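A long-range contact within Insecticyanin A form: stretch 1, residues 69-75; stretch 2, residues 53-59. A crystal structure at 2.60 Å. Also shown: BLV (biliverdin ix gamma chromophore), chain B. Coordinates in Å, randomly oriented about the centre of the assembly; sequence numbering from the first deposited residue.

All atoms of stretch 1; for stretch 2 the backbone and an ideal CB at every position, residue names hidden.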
# COMPACT_ATOMS: atom_id res chain seq x y z
N TYR A 69 -15.75 18.15 -25.53
CA TYR A 69 -14.33 18.22 -25.44
C TYR A 69 -13.81 19.27 -24.48
O TYR A 69 -14.55 20.12 -24.00
CB TYR A 69 -13.77 18.38 -26.84
CG TYR A 69 -14.20 19.66 -27.42
CD1 TYR A 69 -13.30 20.72 -27.37
CD2 TYR A 69 -15.47 19.81 -28.03
CE1 TYR A 69 -13.64 21.95 -27.93
CE2 TYR A 69 -15.83 21.03 -28.60
CZ TYR A 69 -14.90 22.09 -28.54
OH TYR A 69 -15.19 23.32 -29.07
N MET A 70 -12.50 19.16 -24.20
CA MET A 70 -11.82 20.07 -23.29
C MET A 70 -10.47 20.38 -23.86
O MET A 70 -9.77 19.49 -24.34
CB MET A 70 -11.44 19.31 -22.01
CG MET A 70 -12.59 18.76 -21.24
SD MET A 70 -12.09 17.52 -20.02
CE MET A 70 -11.49 18.47 -18.64
N GLU A 71 -10.10 21.65 -23.77
CA GLU A 71 -8.80 22.08 -24.26
C GLU A 71 -7.99 22.63 -23.10
O GLU A 71 -8.53 23.40 -22.31
CB GLU A 71 -8.96 23.16 -25.32
CG GLU A 71 -9.94 22.71 -26.43
CD GLU A 71 -9.93 23.58 -27.68
OE1 GLU A 71 -9.28 23.27 -28.64
OE2 GLU A 71 -10.63 24.69 -27.62
N GLY A 72 -6.71 22.23 -22.97
CA GLY A 72 -5.95 22.75 -21.85
C GLY A 72 -4.48 22.69 -22.12
O GLY A 72 -4.07 22.35 -23.21
N ASP A 73 -3.72 23.00 -21.08
CA ASP A 73 -2.31 23.00 -21.15
C ASP A 73 -1.79 21.77 -20.48
O ASP A 73 -2.42 21.19 -19.60
CB ASP A 73 -1.79 24.26 -20.46
CG ASP A 73 -2.26 25.54 -21.20
OD1 ASP A 73 -2.87 26.45 -20.63
OD2 ASP A 73 -1.94 25.57 -22.49
N LEU A 74 -0.61 21.39 -20.91
CA LEU A 74 0.02 20.23 -20.35
C LEU A 74 1.46 20.52 -20.01
O LEU A 74 2.17 21.16 -20.78
CB LEU A 74 -0.08 19.07 -21.40
CG LEU A 74 0.25 17.70 -20.78
CD1 LEU A 74 -0.17 16.55 -21.66
CD2 LEU A 74 1.73 17.54 -20.59
N GLU A 75 1.92 20.04 -18.87
CA GLU A 75 3.30 20.28 -18.49
C GLU A 75 3.78 19.17 -17.57
O GLU A 75 2.98 18.49 -16.90
CB GLU A 75 3.34 21.59 -17.73
CG GLU A 75 4.62 22.36 -17.80
CD GLU A 75 4.54 23.47 -16.83
OE1 GLU A 75 5.49 24.19 -16.54
OE2 GLU A 75 3.32 23.55 -16.34
N UNK A 53 8.55 23.22 -26.35
CA UNK A 53 8.49 24.27 -25.39
C UNK A 53 7.11 24.27 -24.85
O UNK A 53 6.85 24.59 -23.69
CB UNK A 53 8.87 25.63 -25.98
N UNK A 54 6.20 23.91 -25.72
CA UNK A 54 4.86 23.93 -25.23
C UNK A 54 4.04 22.72 -25.55
O UNK A 54 4.10 22.19 -26.67
CB UNK A 54 4.15 25.17 -25.77
N UNK A 55 3.27 22.31 -24.56
CA UNK A 55 2.41 21.16 -24.68
C UNK A 55 0.95 21.50 -24.39
O UNK A 55 0.67 22.29 -23.52
CB UNK A 55 2.89 20.05 -23.74
N UNK A 56 0.04 20.93 -25.16
CA UNK A 56 -1.38 21.19 -24.96
C UNK A 56 -2.20 19.92 -24.97
O UNK A 56 -1.74 18.86 -25.39
CB UNK A 56 -1.90 22.15 -26.04
N UNK A 57 -3.42 19.99 -24.50
CA UNK A 57 -4.24 18.80 -24.48
C UNK A 57 -5.61 19.02 -25.11
O UNK A 57 -6.22 20.07 -24.98
CB UNK A 57 -4.40 18.31 -23.04
N UNK A 58 -6.09 18.01 -25.78
CA UNK A 58 -7.37 18.05 -26.37
C UNK A 58 -8.04 16.73 -25.95
O UNK A 58 -7.66 15.64 -26.38
CB UNK A 58 -7.29 18.24 -27.89
N UNK A 59 -9.04 16.81 -25.08
CA UNK A 59 -9.71 15.61 -24.66
C UNK A 59 -11.14 15.59 -25.19
O UNK A 59 -11.86 16.61 -25.20
CB UNK A 59 -9.69 15.50 -23.13
NA BLV B . -9.23 12.72 -15.16
C1A BLV B . -9.58 13.09 -13.91
C2A BLV B . -8.48 13.08 -12.96
C3A BLV B . -7.39 12.69 -13.69
C4A BLV B . -7.87 12.46 -15.06
CMA BLV B . -5.91 12.43 -13.21
OA BLV B . -10.72 13.41 -13.62
CAA BLV B . -8.56 13.38 -11.52
CBA BLV B . -9.16 12.13 -10.95
CGA BLV B . -9.50 12.37 -9.48
O1A BLV B . -8.81 11.95 -8.59
O2A BLV B . -10.45 13.03 -9.21
CHB BLV B . -7.05 12.01 -16.08
NB BLV B . -8.56 11.95 -18.01
C1B BLV B . -7.41 11.57 -17.35
C2B BLV B . -6.61 10.69 -18.17
C3B BLV B . -7.29 10.55 -19.31
C4B BLV B . -8.53 11.33 -19.19
CMB BLV B . -5.27 10.08 -17.80
CAB BLV B . -6.88 9.71 -20.48
CBB BLV B . -7.91 9.02 -21.05
CHC BLV B . -9.46 11.45 -20.23
NC BLV B . -11.30 12.78 -19.39
C1C BLV B . -10.57 12.23 -20.39
C2C BLV B . -11.15 12.53 -21.70
C3C BLV B . -12.23 13.31 -21.58
C4C BLV B . -12.34 13.47 -20.07
CMC BLV B . -10.55 12.14 -22.97
CAC BLV B . -13.24 13.92 -22.57
CBC BLV B . -13.93 15.04 -22.25
CHD BLV B . -13.41 14.16 -19.39
ND BLV B . -12.13 15.08 -17.49
C1D BLV B . -13.33 14.90 -18.23
C2D BLV B . -14.44 15.67 -17.59
C3D BLV B . -13.92 16.30 -16.48
C4D BLV B . -12.51 15.92 -16.46
CMD BLV B . -15.87 15.75 -18.02
OD BLV B . -11.75 16.32 -15.61
CAD BLV B . -14.64 17.18 -15.54
CBD BLV B . -14.27 18.61 -15.86
CGD BLV B . -14.81 19.61 -14.77
O1D BLV B . -15.86 20.15 -14.94
O2D BLV B . -14.20 19.81 -13.74

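Two antiparallel strands of one sheet meet here. Stretch 1 supplies M70, G72 and L74 on one face, the face that holds the chromophore, and E71 and D73 on the other.

Position 53 lies beyond the end of the pairing. Its ideal CB has nothing of stretch 1 within 5.5 Å, so almost any residue would suit. It is K53, poorly ordered and not in contact.

Position 54 is also open, and its CB points sideways. D73 is the nearby acid, so a long basic or polar chain would suit. The residue is K54. Its CE comes 3.9 Å from D73 OD2, but the chain is poorly ordered and no salt bridge is formed.

Position 55 points to the face of L74. Its ideal CB sits 3.2 Å from L74 O, so the CB itself is close to the backbone. Alanine or a larger apolar residue turned away from that oxygen would suit the face of L74. The residue is A55; its CB lies 4.0 Å from L74 CB. A55 O accepts a hydrogen bond from L74 N at 3.0 Å.

Position 56 points to the other face, beside D73. The ideal CB is 3.6 Å from G72 O and 4.9 Å from D73 OD2. Serine, threonine or another polar residue would suit. The residue is S56. It makes no hydrogen bond to stretch 1.

Position 57 pairs with G72, which has no side chain and leaves space on that face. A branched aliphatic residue such as valine or isoleucine would fill the gap. The residue is V57. Its CG1 lies 4.2 Å from L74 CB and 3.6 Å from D73 O. V57 N to G72 O (2.8 Å) and G72 N to V57 O (3.0 Å) are both hydrogen bonds.

Position 58 points to the face of E71, with the ring of Y69 nearby. A long polar chain or an aromatic would suit. The residue is Y58. Its ring is near parallel to that of Y69 but slid apart, with centroids 5.4 Å apart and little overlap. Y58 CE1 and Y69 CD1 are 3.4 Å apart. E71 OE1 lies at the ring edge, 4.0 Å from Y58 CD1.

Position 59 turns to the face of M70 and the chromophore. The ideal CB is 4.2 Å from M70 O, and a medium-sized polar or apolar residue could fit beside the M70 sulfur and the chromophore. The residue is N59. Its CB is 3.5 Å from BLV CMC, and its ND2 is 3.8 Å from M70 SD. N59 N to M70 O (2.9 Å) and M70 N to N59 O (2.8 Å) are hydrogen bonds.

Stretch 2 (53-59) KKASVYN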
# COMPACT_ATOMS: atom_id res chain seq x y z
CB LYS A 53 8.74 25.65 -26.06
CG LYS A 53 9.25 26.79 -25.13
CD LYS A 53 9.25 28.21 -25.73
CE LYS A 53 9.34 29.34 -24.68
NZ LYS A 53 10.49 30.27 -24.82
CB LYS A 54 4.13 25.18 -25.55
CG LYS A 54 2.78 25.22 -24.84
CD LYS A 54 1.97 26.48 -25.20
CE LYS A 54 0.44 26.31 -25.48
NZ LYS A 54 -0.15 27.35 -26.38
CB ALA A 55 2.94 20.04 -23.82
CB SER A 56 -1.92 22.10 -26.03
OG SER A 56 -1.83 21.49 -27.27
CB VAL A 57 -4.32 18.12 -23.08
CG1 VAL A 57 -4.21 19.09 -21.94
CG2 VAL A 57 -5.58 17.32 -22.86
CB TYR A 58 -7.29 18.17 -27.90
CG TYR A 58 -8.68 18.14 -28.50
CD1 TYR A 58 -9.42 19.31 -28.65
CD2 TYR A 58 -9.28 16.96 -28.93
CE1 TYR A 58 -10.71 19.33 -29.16
CE2 TYR A 58 -10.57 16.95 -29.47
CZ TYR A 58 -11.27 18.14 -29.58
OH TYR A 58 -12.50 18.16 -30.15
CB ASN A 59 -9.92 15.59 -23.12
CG ASN A 59 -8.77 15.17 -22.22
OD1 ASN A 59 -7.81 14.45 -22.64
ND2 ASN A 59 -8.87 15.67 -20.91
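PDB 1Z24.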